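Local coordinates for caspase Nc (Drosophila melanogaster, PDB 2FP3), which acts as an initiator caspase, a cysteine protease in the activation cascade of the caspases that execute apoptosis, including steroid-mediated cell death during metamorphosis, at residues K40-G45 with K54-F59; F130-M135 with D162-A167; S253-K258 with K277-A282; D271-L276 with L301-K306. The protein carries 2 engineered substitutions. All coordinates share one frame; numbering follows the deposited sequence.

Interaction 1. Residues K40-G45 with K54-F59; sequences KKIHGG and KMQSRF
Ile-42 is the side chain that carries the 40-45 segment onto 54-59, and it lands on Gln-56, with the two CA atoms 6.9 Å apart. From CB, which leaves the backbone in the direction of Gln-56, the side chain forks. The shorter branch, CG2, lies anti to the backbone N and comes up to the amide of Gln-56, 3.8 Å from OE1, a methyl-to-oxygen contact and nothing more polar. The longer branch takes CG1 to the side of the backbone N (chi1 -63°), and a second bend (chi2 -61°) swings CD1 in toward the other segment. That terminal methyl does two things: it rests against CB of Gln-56 at 3.8 Å, and it brushes the carbonyl oxygen of Met-55 at 4.1 Å. Gln-56 runs extended beyond CG and crosses the isoleucine at about a right angle, so its root meets one branch and its amide oxygen the other. Met-55 offers just its backbone, since its sulfur-bearing end leads away. The contact is small, about 108 Å² over both sides, and apolar apart from those two oxygens. Both segments are loop, lying ahead of strand 62-68. Asn-310 joins them by hydrogen bonds, to the His-43 N and to the Met-55 O, while Glu-128, just before strand 130-139, accepts from the Gln-56 N.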
loop_
_atom_site.group_PDB
_atom_site.type_symbol
_atom_site.label_atom_id
_atom_site.label_comp_id
_atom_site.label_asym_id
_atom_site.label_seq_id
_atom_site.Cartn_x
_atom_site.Cartn_y
_atom_site.Cartn_z
ATOM N N LYS A 40 3.638 22.181 -6.383
ATOM C CA LYS A 40 3.596 23.633 -6.308
ATOM C C LYS A 40 2.176 24.069 -6.640
ATOM O O LYS A 40 1.898 25.247 -6.852
ATOM C CB LYS A 40 4.587 24.248 -7.303
ATOM C CG LYS A 40 6.050 24.082 -6.919
ATOM C CD LYS A 40 6.962 24.690 -7.976
ATOM C CE LYS A 40 8.381 24.889 -7.456
ATOM N NZ LYS A 40 9.009 23.621 -6.996
ATOM N N LYS A 41 1.271 23.100 -6.660
ATOM C CA LYS A 41 -0.124 23.360 -6.987
ATOM C C LYS A 41 -0.915 22.092 -6.686
ATOM O O LYS A 41 -0.348 21.068 -6.323
ATOM C CB LYS A 41 -0.241 23.670 -8.483
ATOM C CG LYS A 41 0.271 22.508 -9.344
ATOM C CD LYS A 41 0.399 22.835 -10.828
ATOM C CE LYS A 41 -0.916 22.701 -11.578
ATOM N NZ LYS A 41 -0.749 23.103 -13.012
ATOM N N ILE A 42 -2.229 22.179 -6.831
ATOM C CA ILE A 42 -3.096 21.032 -6.646
ATOM C C ILE A 42 -3.252 20.502 -8.070
ATOM O O ILE A 42 -3.762 21.206 -8.944
ATOM C CB ILE A 42 -4.489 21.442 -6.104
ATOM C CG1 ILE A 42 -4.346 22.069 -4.711
ATOM C CG2 ILE A 42 -5.420 20.226 -6.082
ATOM C CD1 ILE A 42 -3.749 21.144 -3.655
ATOM N N HIS A 43 -2.799 19.278 -8.305
ATOM C CA HIS A 43 -2.884 18.690 -9.631
ATOM C C HIS A 43 -4.268 18.136 -9.903
ATOM O O HIS A 43 -4.847 17.458 -9.060
ATOM C CB HIS A 43 -1.814 17.613 -9.774
ATOM C CG HIS A 43 -0.421 18.159 -9.758
ATOM N ND1 HIS A 43 0.264 18.484 -10.911
ATOM C CD2 HIS A 43 0.381 18.525 -8.728
ATOM C CE1 HIS A 43 1.425 19.028 -10.590
ATOM N NE2 HIS A 43 1.521 19.067 -9.271
ATOM N N GLY A 44 -4.801 18.448 -11.080
ATOM C CA GLY A 44 -6.129 17.997 -11.442
ATOM C C GLY A 44 -6.185 17.407 -12.832
ATOM O O GLY A 44 -7.208 17.504 -13.514
ATOM N N GLY A 45 -5.072 16.808 -13.248
ATOM C CA GLY A 45 -4.983 16.175 -14.552
ATOM C C GLY A 45 -5.185 17.052 -15.774
ATOM O O GLY A 45 -4.536 16.838 -16.799
ATOM N N LYS A 54 -10.215 14.251 -4.281
ATOM C CA LYS A 54 -9.811 15.423 -3.519
ATOM C C LYS A 54 -8.606 15.100 -2.632
ATOM O O LYS A 54 -8.642 14.158 -1.844
ATOM C CB LYS A 54 -10.983 15.917 -2.669
ATOM C CG LYS A 54 -10.773 17.300 -2.061
ATOM C CD LYS A 54 -11.994 17.773 -1.248
ATOM C CE LYS A 54 -12.069 17.099 0.126
ATOM N NZ LYS A 54 -10.897 17.464 0.985
ATOM N N MET A 55 -7.544 15.881 -2.787
ATOM C CA MET A 55 -6.312 15.727 -2.018
ATOM C C MET A 55 -5.734 17.116 -1.746
ATOM O O MET A 55 -4.648 17.454 -2.225
ATOM C CB MET A 55 -5.288 14.911 -2.804
ATOM C CG MET A 55 -5.684 13.471 -3.020
ATOM S SD MET A 55 -5.790 12.575 -1.477
ATOM C CE MET A 55 -4.130 11.915 -1.327
ATOM N N GLN A 56 -6.446 17.915 -0.957
ATOM C CA GLN A 56 -5.999 19.273 -0.678
ATOM C C GLN A 56 -6.082 19.758 0.773
ATOM O O GLN A 56 -5.730 20.906 1.054
ATOM C CB GLN A 56 -6.766 20.227 -1.597
ATOM C CG GLN A 56 -8.223 19.832 -1.775
ATOM C CD GLN A 56 -8.939 20.616 -2.875
ATOM O OE1 GLN A 56 -8.582 20.539 -4.056
ATOM N NE2 GLN A 56 -9.962 21.373 -2.487
ATOM N N SER A 57 -6.529 18.902 1.694
ATOM C CA SER A 57 -6.637 19.293 3.105
ATOM C C SER A 57 -5.233 19.451 3.653
ATOM O O SER A 57 -4.282 18.984 3.033
ATOM C CB SER A 57 -7.358 18.215 3.915
ATOM O OG SER A 57 -6.444 17.236 4.392
ATOM N N ARG A 58 -5.073 20.089 4.809
ATOM C CA ARG A 58 -3.715 20.223 5.321
ATOM C C ARG A 58 -3.296 19.348 6.486
ATOM O O ARG A 58 -2.139 19.376 6.877
ATOM C CB ARG A 58 -3.357 21.689 5.608
ATOM C CG ARG A 58 -4.382 22.534 6.315
ATOM C CD ARG A 58 -3.903 23.976 6.261
ATOM N NE ARG A 58 -4.855 24.931 6.810
ATOM C CZ ARG A 58 -4.701 26.248 6.739
ATOM N NH1 ARG A 58 -3.634 26.760 6.141
ATOM N NH2 ARG A 58 -5.609 27.055 7.271
ATOM N N PHE A 59 -4.207 18.557 7.036
ATOM C CA PHE A 59 -3.826 17.659 8.126
ATOM C C PHE A 59 -4.506 16.301 7.983
ATOM O O PHE A 59 -4.262 15.387 8.766
ATOM C CB PHE A 59 -4.166 18.270 9.484
ATOM C CG PHE A 59 -3.530 19.609 9.713
ATOM C CD1 PHE A 59 -4.272 20.778 9.579
ATOM C CD2 PHE A 59 -2.171 19.706 9.978
ATOM C CE1 PHE A 59 -3.663 22.021 9.698
ATOM C CE2 PHE A 59 -1.553 20.947 10.097
ATOM C CZ PHE A 59 -2.297 22.102 9.955
#

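Interaction 2. Residues F130-M135 with D162-A167; sequences FVMVLM and DHFQTA
Phe-130 and Phe-164 meet ring to ring, and their contact is mostly aromatic. The centroids are 5.5 Å apart and the planes are inclined at 44°, an oblique pairing that is neither a parallel stack nor a T. The closest approach is between Phe-130 CE2 and Phe-164 CE1, 3.4 Å, with Phe-164 CZ also near the same Phe-130 carbon. The two side chains cross at about a right angle: Phe-130 has its CG anti to the backbone N (chi1 -179°), which carries the ring out from the strand to meet the phenylalanine arriving from the 162-167 loop.

Sulfur packing comes next. Met-132, two residues along and on the same side of the strand, brings SD to the edge of the Phe-164 ring, near its plane and 4.4 Å from CZ. No hydrogen bond joins the two segments.

The polar bonds within 162-167 are those of a type I turn from Asp-162, the last residue of helix 157-162, to Gln-165. There the Asp-162 O accepts from the Gln-165 N at 3.0 Å and, from the opposite face of its carbonyl plane, from the Gln-165 NE2 at 3.3 Å.

All three touching side chains are buried. Through Phe-164, which also touches Leu-115 and Leu-179, the turn after helix 157-162 packs between helix 108-119 and the central sheet, where strand 130-139 runs between parallel strands 62-68 and 177-181.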
loop_
_atom_site.group_PDB
_atom_site.type_symbol
_atom_site.label_atom_id
_atom_site.label_comp_id
_atom_site.label_asym_id
_atom_site.label_seq_id
_atom_site.Cartn_x
_atom_site.Cartn_y
_atom_site.Cartn_z
ATOM N N PHE A 130 -6.824 6.552 1.844
ATOM C CA PHE A 130 -6.392 5.432 2.671
ATOM C C PHE A 130 -5.456 4.480 1.933
ATOM O O PHE A 130 -5.774 3.991 0.851
ATOM C CB PHE A 130 -7.592 4.634 3.173
ATOM C CG PHE A 130 -7.213 3.473 4.043
ATOM C CD1 PHE A 130 -6.991 3.655 5.406
ATOM C CD2 PHE A 130 -7.003 2.213 3.490
ATOM C CE1 PHE A 130 -6.561 2.598 6.208
ATOM C CE2 PHE A 130 -6.569 1.143 4.284
ATOM C CZ PHE A 130 -6.347 1.336 5.642
ATOM N N VAL A 131 -4.300 4.215 2.527
ATOM C CA VAL A 131 -3.338 3.293 1.939
ATOM C C VAL A 131 -2.916 2.282 2.988
ATOM O O VAL A 131 -2.512 2.647 4.093
ATOM C CB VAL A 131 -2.063 4.012 1.438
ATOM C CG1 VAL A 131 -1.053 2.987 0.942
ATOM C CG2 VAL A 131 -2.412 4.976 0.309
ATOM N N MET A 132 -3.044 1.003 2.662
ATOM C CA MET A 132 -2.608 -0.031 3.590
ATOM C C MET A 132 -1.508 -0.812 2.890
ATOM O O MET A 132 -1.619 -1.118 1.699
ATOM C CB MET A 132 -3.750 -0.990 3.963
ATOM C CG MET A 132 -3.279 -2.179 4.834
ATOM S SD MET A 132 -4.489 -3.528 5.101
ATOM C CE MET A 132 -4.537 -4.285 3.488
ATOM N N VAL A 133 -0.429 -1.096 3.610
ATOM C CA VAL A 133 0.646 -1.887 3.040
ATOM C C VAL A 133 0.899 -3.044 3.987
ATOM O O VAL A 133 1.344 -2.849 5.120
ATOM C CB VAL A 133 1.952 -1.087 2.857
ATOM C CG1 VAL A 133 3.003 -1.977 2.217
ATOM C CG2 VAL A 133 1.709 0.127 1.971
ATOM N N LEU A 134 0.575 -4.247 3.524
ATOM C CA LEU A 134 0.769 -5.451 4.315
ATOM C C LEU A 134 1.934 -6.213 3.717
ATOM O O LEU A 134 1.892 -6.623 2.557
ATOM C CB LEU A 134 -0.489 -6.322 4.297
ATOM C CG LEU A 134 -0.388 -7.699 4.965
ATOM C CD1 LEU A 134 -0.032 -7.537 6.441
ATOM C CD2 LEU A 134 -1.706 -8.440 4.818
ATOM N N MET A 135 2.983 -6.389 4.508
ATOM C CA MET A 135 4.159 -7.106 4.044
ATOM C C MET A 135 4.351 -8.382 4.842
ATOM O O MET A 135 4.677 -8.341 6.026
ATOM C CB MET A 135 5.388 -6.207 4.159
ATOM C CG MET A 135 5.279 -4.994 3.272
ATOM S SD MET A 135 6.469 -3.727 3.638
ATOM C CE MET A 135 5.820 -3.113 5.218
ATOM N N ASP A 162 -12.495 -7.750 1.360
ATOM C CA ASP A 162 -13.894 -7.592 1.735
ATOM C C ASP A 162 -14.107 -6.639 2.893
ATOM O O ASP A 162 -15.171 -6.035 3.024
ATOM C CB ASP A 162 -14.494 -8.958 2.061
ATOM C CG ASP A 162 -14.767 -9.783 0.814
ATOM O OD1 ASP A 162 -13.914 -9.791 -0.101
ATOM O OD2 ASP A 162 -15.833 -10.429 0.750
ATOM N N HIS A 163 -13.097 -6.491 3.735
ATOM C CA HIS A 163 -13.229 -5.586 4.856
ATOM C C HIS A 163 -13.524 -4.168 4.374
ATOM O O HIS A 163 -14.110 -3.369 5.099
ATOM C CB HIS A 163 -11.957 -5.582 5.696
ATOM C CG HIS A 163 -12.018 -4.634 6.850
ATOM N ND1 HIS A 163 -11.544 -3.342 6.779
ATOM C CD2 HIS A 163 -12.577 -4.763 8.078
ATOM C CE1 HIS A 163 -11.810 -2.715 7.911
ATOM N NE2 HIS A 163 -12.437 -3.554 8.716
ATOM N N PHE A 164 -13.137 -3.866 3.139
ATOM C CA PHE A 164 -13.333 -2.532 2.595
ATOM C C PHE A 164 -14.624 -2.302 1.835
ATOM O O PHE A 164 -14.750 -1.313 1.121
ATOM C CB PHE A 164 -12.126 -2.149 1.741
ATOM C CG PHE A 164 -10.846 -2.082 2.526
ATOM C CD1 PHE A 164 -10.445 -0.892 3.124
ATOM C CD2 PHE A 164 -10.074 -3.231 2.724
ATOM C CE1 PHE A 164 -9.287 -0.842 3.915
ATOM C CE2 PHE A 164 -8.915 -3.195 3.511
ATOM C CZ PHE A 164 -8.522 -1.998 4.107
ATOM N N GLN A 165 -15.589 -3.203 1.988
ATOM C CA GLN A 165 -16.888 -3.017 1.338
ATOM C C GLN A 165 -17.555 -1.837 2.054
ATOM O O GLN A 165 -17.374 -1.657 3.263
ATOM C CB GLN A 165 -17.747 -4.275 1.484
ATOM C CG GLN A 165 -17.858 -4.788 2.913
ATOM C CD GLN A 165 -18.801 -5.968 3.041
ATOM O OE1 GLN A 165 -20.004 -5.844 2.807
ATOM N NE2 GLN A 165 -18.258 -7.121 3.413
ATOM N N THR A 166 -18.315 -1.039 1.312
ATOM C CA THR A 166 -18.979 0.135 1.877
ATOM C C THR A 166 -19.659 -0.124 3.222
ATOM O O THR A 166 -19.644 0.726 4.111
ATOM C CB THR A 166 -20.027 0.695 0.909
ATOM O OG1 THR A 166 -21.158 -0.182 0.874
ATOM C CG2 THR A 166 -19.448 0.805 -0.488
ATOM N N ALA A 167 -20.261 -1.298 3.373
ATOM C CA ALA A 167 -20.930 -1.628 4.619
ATOM C C ALA A 167 -19.980 -1.557 5.808
ATOM O O ALA A 167 -20.288 -0.931 6.826
ATOM C CB ALA A 167 -21.544 -3.015 4.532
#

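Interaction 3. Residues S253-K258 with K277-A282; sequences SWYIQK and KKTSEA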
loop_
_atom_site.group_PDB
_atom_site.type_symbol
_atom_site.label_atom_id
_atom_site.label_comp_id
_atom_site.label_asym_id
_atom_site.label_seq_id
_atom_site.Cartn_x
_atom_site.Cartn_y
_atom_site.Cartn_z
ATOM N N SER A 253 10.366 -6.525 -1.599
ATOM C CA SER A 253 11.210 -5.485 -1.022
ATOM C C SER A 253 11.749 -4.589 -2.130
ATOM O O SER A 253 11.880 -3.379 -1.952
ATOM C CB SER A 253 12.377 -6.113 -0.248
ATOM O OG SER A 253 11.915 -6.898 0.842
ATOM N N TRP A 254 12.058 -5.193 -3.275
ATOM C CA TRP A 254 12.572 -4.454 -4.421
ATOM C C TRP A 254 11.429 -3.632 -5.015
ATOM O O TRP A 254 11.619 -2.499 -5.457
ATOM C CB TRP A 254 13.130 -5.426 -5.461
ATOM C CG TRP A 254 14.021 -4.768 -6.455
ATOM C CD1 TRP A 254 13.851 -4.728 -7.806
ATOM C CD2 TRP A 254 15.226 -4.041 -6.178
ATOM N NE1 TRP A 254 14.875 -4.020 -8.393
ATOM C CE2 TRP A 254 15.734 -3.589 -7.416
ATOM C CE3 TRP A 254 15.926 -3.729 -5.005
ATOM C CZ2 TRP A 254 16.911 -2.836 -7.515
ATOM C CZ3 TRP A 254 17.097 -2.980 -5.104
ATOM C CH2 TRP A 254 17.577 -2.545 -6.351
ATOM N N TYR A 255 10.237 -4.224 -5.021
ATOM C CA TYR A 255 9.038 -3.557 -5.509
ATOM C C TYR A 255 8.809 -2.320 -4.638
ATOM O O TYR A 255 8.645 -1.205 -5.141
ATOM C CB TYR A 255 7.835 -4.492 -5.376
ATOM C CG TYR A 255 6.518 -3.818 -5.664
ATOM C CD1 TYR A 255 6.047 -3.698 -6.969
ATOM C CD2 TYR A 255 5.740 -3.295 -4.632
ATOM C CE1 TYR A 255 4.831 -3.084 -7.243
ATOM C CE2 TYR A 255 4.519 -2.674 -4.896
ATOM C CZ TYR A 255 4.069 -2.577 -6.205
ATOM O OH TYR A 255 2.841 -2.015 -6.479
ATOM N N ILE A 256 8.802 -2.532 -3.324
ATOM C CA ILE A 256 8.606 -1.454 -2.363
ATOM C C ILE A 256 9.642 -0.346 -2.491
ATOM O O ILE A 256 9.297 0.840 -2.492
ATOM C CB ILE A 256 8.644 -1.979 -0.921
ATOM C CG1 ILE A 256 7.361 -2.739 -0.619
ATOM C CG2 ILE A 256 8.790 -0.825 0.055
ATOM C CD1 ILE A 256 7.374 -3.398 0.728
ATOM N N GLN A 257 10.911 -0.724 -2.590
ATOM C CA GLN A 257 11.961 0.277 -2.707
ATOM C C GLN A 257 11.799 1.108 -3.969
ATOM O O GLN A 257 11.858 2.341 -3.924
ATOM C CB GLN A 257 13.341 -0.389 -2.687
ATOM C CG GLN A 257 13.653 -1.085 -1.368
ATOM C CD GLN A 257 13.539 -0.154 -0.171
ATOM O OE1 GLN A 257 12.891 -0.483 0.827
ATOM N NE2 GLN A 257 14.170 1.013 -0.265
ATOM N N LYS A 258 11.578 0.431 -5.092
ATOM C CA LYS A 258 11.414 1.106 -6.368
ATOM C C LYS A 258 10.186 2.008 -6.305
ATOM O O LYS A 258 10.164 3.106 -6.876
ATOM C CB LYS A 258 11.256 0.076 -7.487
ATOM C CG LYS A 258 11.628 0.620 -8.850
ATOM C CD LYS A 258 13.085 1.074 -8.880
ATOM C CE LYS A 258 13.414 1.802 -10.177
ATOM N NZ LYS A 258 14.832 2.248 -10.258
ATOM N N LYS A 277 2.637 1.989 -12.841
ATOM C CA LYS A 277 3.141 1.437 -14.094
ATOM C C LYS A 277 4.651 1.669 -14.134
ATOM O O LYS A 277 5.399 0.783 -14.537
ATOM C CB LYS A 277 2.496 2.102 -15.307
ATOM C CG LYS A 277 1.040 1.726 -15.553
ATOM C CD LYS A 277 0.502 2.575 -16.697
ATOM C CE LYS A 277 -1.004 2.677 -16.695
ATOM N NZ LYS A 277 -1.546 3.334 -15.502
ATOM N N LYS A 278 5.091 2.852 -13.700
ATOM C CA LYS A 278 6.519 3.177 -13.665
ATOM C C LYS A 278 7.216 2.222 -12.708
ATOM O O LYS A 278 8.298 1.726 -12.990
ATOM C CB LYS A 278 6.753 4.609 -13.176
ATOM C CG LYS A 278 7.607 5.474 -14.101
ATOM C CD LYS A 278 9.009 4.918 -14.298
ATOM C CE LYS A 278 9.766 5.727 -15.348
ATOM N NZ LYS A 278 11.036 5.074 -15.770
ATOM N N THR A 279 6.591 1.969 -11.567
ATOM C CA THR A 279 7.169 1.058 -10.598
ATOM C C THR A 279 7.313 -0.329 -11.225
ATOM O O THR A 279 8.385 -0.936 -11.171
ATOM C CB THR A 279 6.285 0.971 -9.341
ATOM O OG1 THR A 279 6.138 2.278 -8.785
ATOM C CG2 THR A 279 6.904 0.059 -8.297
ATOM N N SER A 280 6.232 -0.815 -11.835
ATOM C CA SER A 280 6.222 -2.134 -12.468
ATOM C C SER A 280 7.209 -2.257 -13.618
ATOM O O SER A 280 7.755 -3.323 -13.860
ATOM C CB SER A 280 4.826 -2.461 -12.984
ATOM O OG SER A 280 4.848 -3.585 -13.848
ATOM N N GLU A 281 7.421 -1.170 -14.340
ATOM C CA GLU A 281 8.342 -1.183 -15.456
ATOM C C GLU A 281 9.760 -1.212 -14.909
ATOM O O GLU A 281 10.623 -1.940 -15.403
ATOM C CB GLU A 281 8.156 0.073 -16.295
ATOM C CG GLU A 281 9.069 0.136 -17.496
ATOM C CD GLU A 281 9.487 1.546 -17.811
ATOM O OE1 GLU A 281 10.255 2.132 -17.013
ATOM O OE2 GLU A 281 9.040 2.071 -18.848
ATOM N N ALA A 282 9.984 -0.404 -13.877
ATOM C CA ALA A 282 11.284 -0.293 -13.232
ATOM C C ALA A 282 11.719 -1.599 -12.589
ATOM O O ALA A 282 12.755 -2.160 -12.941
ATOM C CB ALA A 282 11.238 0.803 -12.190
#
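Thr-279 fits against Tyr-255 at the buried heart of this helix pair. Its methyl, CG2, stands anti to the backbone N, with OG1 beside that N (chi1 -58°), and reaches the neighbouring helix. There it lies 3.9 Å from Tyr-255 CE1 and 3.8 Å from Tyr-255 O, touching both the ring and the backbone of one residue; the two side chains cross at about a right angle. The threonine hydroxyl turns back to its own helix and hydrogen-bonds to Ile-275 O, which settles the polar end of a buried side chain.

Toward solvent the packing changes character. Lys-258 bends at its second torsion and lays its aliphatic chain across Ala-282, CD standing 3.8 Å from the alanine CB; the still closer approach modelled for CE is doubtful. Farther out, Lys-278 and Glu-281 take no part in the crossing and instead pair with each other, NZ meeting OE1 on its syn side at 3.3 Å in a salt bridge along the exposed flank.

The segment axes come within 9.4 Å, with N-to-C directions 131° apart, and no hydrogen bond links the helices. Packing of helices 251-266 and 272-284, with helix 82-95 bordering the former, belongs to the helical layer on one face of the caspase sheet; Tyr-255 is about 10 Å, side chain to side chain, from Ala-184, an engineered residue at the inferred active-site position.

Interaction 4. Residues D271-L276 with L301-K306; sequences DLEDIL and LGFNKK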
loop_
_atom_site.group_PDB
_atom_site.type_symbol
_atom_site.label_atom_id
_atom_site.label_comp_id
_atom_site.label_asym_id
_atom_site.label_seq_id
_atom_site.Cartn_x
_atom_site.Cartn_y
_atom_site.Cartn_z
ATOM N N ASP A 271 0.002 11.084 -11.247
ATOM C CA ASP A 271 -1.030 10.317 -10.569
ATOM C C ASP A 271 -0.543 8.911 -10.210
ATOM O O ASP A 271 0.383 8.392 -10.834
ATOM C CB ASP A 271 -2.290 10.271 -11.449
ATOM C CG ASP A 271 -2.100 9.463 -12.728
ATOM O OD1 ASP A 271 -2.345 8.236 -12.704
ATOM O OD2 ASP A 271 -1.706 10.050 -13.758
ATOM N N LEU A 272 -1.167 8.307 -9.200
ATOM C CA LEU A 272 -0.792 6.974 -8.720
ATOM C C LEU A 272 -0.682 5.872 -9.767
ATOM O O LEU A 272 0.306 5.136 -9.790
ATOM C CB LEU A 272 -1.746 6.500 -7.608
ATOM C CG LEU A 272 -1.339 5.142 -7.010
ATOM C CD1 LEU A 272 0.092 5.218 -6.534
ATOM C CD2 LEU A 272 -2.260 4.740 -5.865
ATOM N N GLU A 273 -1.682 5.740 -10.627
ATOM C CA GLU A 273 -1.633 4.690 -11.632
ATOM C C GLU A 273 -0.439 4.797 -12.569
ATOM O O GLU A 273 0.089 3.771 -13.016
ATOM C CB GLU A 273 -2.939 4.620 -12.416
ATOM C CG GLU A 273 -4.037 3.961 -11.612
ATOM C CD GLU A 273 -5.247 3.601 -12.440
ATOM O OE1 GLU A 273 -5.169 2.636 -13.227
ATOM O OE2 GLU A 273 -6.279 4.280 -12.302
ATOM N N ASP A 274 -0.003 6.024 -12.853
ATOM C CA ASP A 274 1.167 6.215 -13.708
ATOM C C ASP A 274 2.392 5.750 -12.925
ATOM O O ASP A 274 3.279 5.076 -13.450
ATOM C CB ASP A 274 1.328 7.690 -14.081
ATOM C CG ASP A 274 0.676 8.034 -15.400
ATOM O OD1 ASP A 274 -0.250 7.315 -15.824
ATOM O OD2 ASP A 274 1.087 9.037 -16.013
ATOM N N ILE A 275 2.421 6.113 -11.650
ATOM C CA ILE A 275 3.517 5.743 -10.779
ATOM C C ILE A 275 3.626 4.225 -10.642
ATOM O O ILE A 275 4.728 3.686 -10.649
ATOM C CB ILE A 275 3.340 6.415 -9.399
ATOM C CG1 ILE A 275 3.716 7.901 -9.524
ATOM C CG2 ILE A 275 4.189 5.711 -8.347
ATOM C CD1 ILE A 275 3.415 8.741 -8.288
ATOM N N LEU A 276 2.486 3.541 -10.528
ATOM C CA LEU A 276 2.473 2.081 -10.403
ATOM C C LEU A 276 2.993 1.439 -11.684
ATOM O O LEU A 276 3.700 0.446 -11.625
ATOM C CB LEU A 276 1.059 1.556 -10.094
ATOM C CG LEU A 276 0.494 1.865 -8.704
ATOM C CD1 LEU A 276 -0.923 1.355 -8.586
ATOM C CD2 LEU A 276 1.362 1.232 -7.636
ATOM N N LEU A 301 -10.404 -1.475 -9.240
ATOM C CA LEU A 301 -11.778 -1.821 -8.895
ATOM C C LEU A 301 -12.594 -0.540 -8.811
ATOM O O LEU A 301 -12.782 0.034 -7.736
ATOM C CB LEU A 301 -11.824 -2.555 -7.556
ATOM C CG LEU A 301 -10.862 -3.732 -7.366
ATOM C CD1 LEU A 301 -11.079 -4.359 -5.988
ATOM C CD2 LEU A 301 -11.098 -4.763 -8.450
ATOM N N GLY A 302 -13.084 -0.088 -9.954
ATOM C CA GLY A 302 -13.849 1.135 -9.966
ATOM C C GLY A 302 -13.042 2.326 -9.462
ATOM O O GLY A 302 -13.624 3.284 -8.973
ATOM N N PHE A 303 -11.715 2.268 -9.544
ATOM C CA PHE A 303 -10.863 3.391 -9.123
ATOM C C PHE A 303 -10.863 4.269 -10.383
ATOM O O PHE A 303 -9.906 4.280 -11.153
ATOM C CB PHE A 303 -9.454 2.878 -8.805
ATOM C CG PHE A 303 -8.529 3.910 -8.184
ATOM C CD1 PHE A 303 -7.709 4.711 -8.981
ATOM C CD2 PHE A 303 -8.426 4.028 -6.793
ATOM C CE1 PHE A 303 -6.793 5.602 -8.403
ATOM C CE2 PHE A 303 -7.515 4.914 -6.206
ATOM C CZ PHE A 303 -6.698 5.700 -7.009
ATOM N N ASN A 304 -11.939 5.022 -10.572
ATOM C CA ASN A 304 -12.098 5.792 -11.790
ATOM C C ASN A 304 -11.673 7.251 -11.895
ATOM O O ASN A 304 -11.950 7.901 -12.898
ATOM C CB ASN A 304 -13.544 5.616 -12.259
ATOM C CG ASN A 304 -13.919 4.139 -12.403
ATOM O OD1 ASN A 304 -13.100 3.320 -12.837
ATOM N ND2 ASN A 304 -15.147 3.796 -12.049
ATOM N N LYS A 305 -10.970 7.757 -10.892
ATOM C CA LYS A 305 -10.494 9.134 -10.924
ATOM C C LYS A 305 -8.980 9.118 -10.735
ATOM O O LYS A 305 -8.427 8.137 -10.249
ATOM C CB LYS A 305 -11.126 9.958 -9.797
ATOM C CG LYS A 305 -12.634 10.130 -9.890
ATOM C CD LYS A 305 -13.140 10.873 -8.667
ATOM C CE LYS A 305 -14.639 11.075 -8.692
ATOM N NZ LYS A 305 -15.052 11.896 -7.518
ATOM N N LYS A 306 -8.311 10.203 -11.112
ATOM C CA LYS A 306 -6.869 10.272 -10.942
ATOM C C LYS A 306 -6.554 10.526 -9.472
ATOM O O LYS A 306 -7.325 11.188 -8.758
ATOM C CB LYS A 306 -6.278 11.404 -11.784
ATOM C CG LYS A 306 -6.556 11.316 -13.283
ATOM C CD LYS A 306 -5.731 10.248 -13.986
ATOM C CE LYS A 306 -6.128 10.182 -15.462
ATOM N NZ LYS A 306 -5.366 9.178 -16.250
HETATM O O HOH W 1 -2.879 10.034 -15.956
HETATM O O HOH W 2 -6.544 6.854 -11.687
#
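The backbones come closest where Asp-271 faces Lys-306, CA atoms 5.9 Å apart, just as helix 272-284 begins and the loop after strand 297-301 passes its N-terminal end. Asp-271 is the N-cap of that helix. Its CG sits between the backbone N and the carbonyl carbon (chi1 68°), which brings OD1 within 3.2 Å of the Asp-274 N, met from well above the carboxylate plane.

A kink at chi2 (-74°) folds Lys-306 over the same carboxylate, CD lying 3.9 Å from Asp-271 CG. The charged ends stay beyond salt-bridge range and are joined by water 1, which donates to Asp-271 OD2 at 2.5 Å and accepts from Lys-306 NZ.

Glu-273, the second residue of the helix, slides past Phe-303, the centre of an inverse gamma turn, in the opposite direction. Its OE2 reaches the ring edge, 3.6 Å from Phe-303 CD1, with the carboxylate plane turned 77° from the ring. Tyr-298 OH bonds the other oxygen, OE1. On the OE2 side a second water closes the gap, giving one proton to Glu-273 OE2 and the other to Lys-305 O, each at 2.7 Å.

In the fold
From the N terminus, interaction 1 closes first, doubling the loop ahead of strand 62-68 back on itself at the edge of the fold. Interaction 2 follows in series, shutting the excursion between strand 130-139 and the loop behind helix 157-162, and so ties one face of the sheet to its helical layer. Interactions 3 and 4 cross rather than nest: helix 272-284 is shared, its later turns packing on helix 251-266 and its first turn on the loop after strand 297-301. They touch directly, Tyr-255 lying against Leu-276. Together they join the two helices of the other face to each other and to that loop, while interaction 1 comes within about 5 Å of interaction 4, nearest atoms, without touching it.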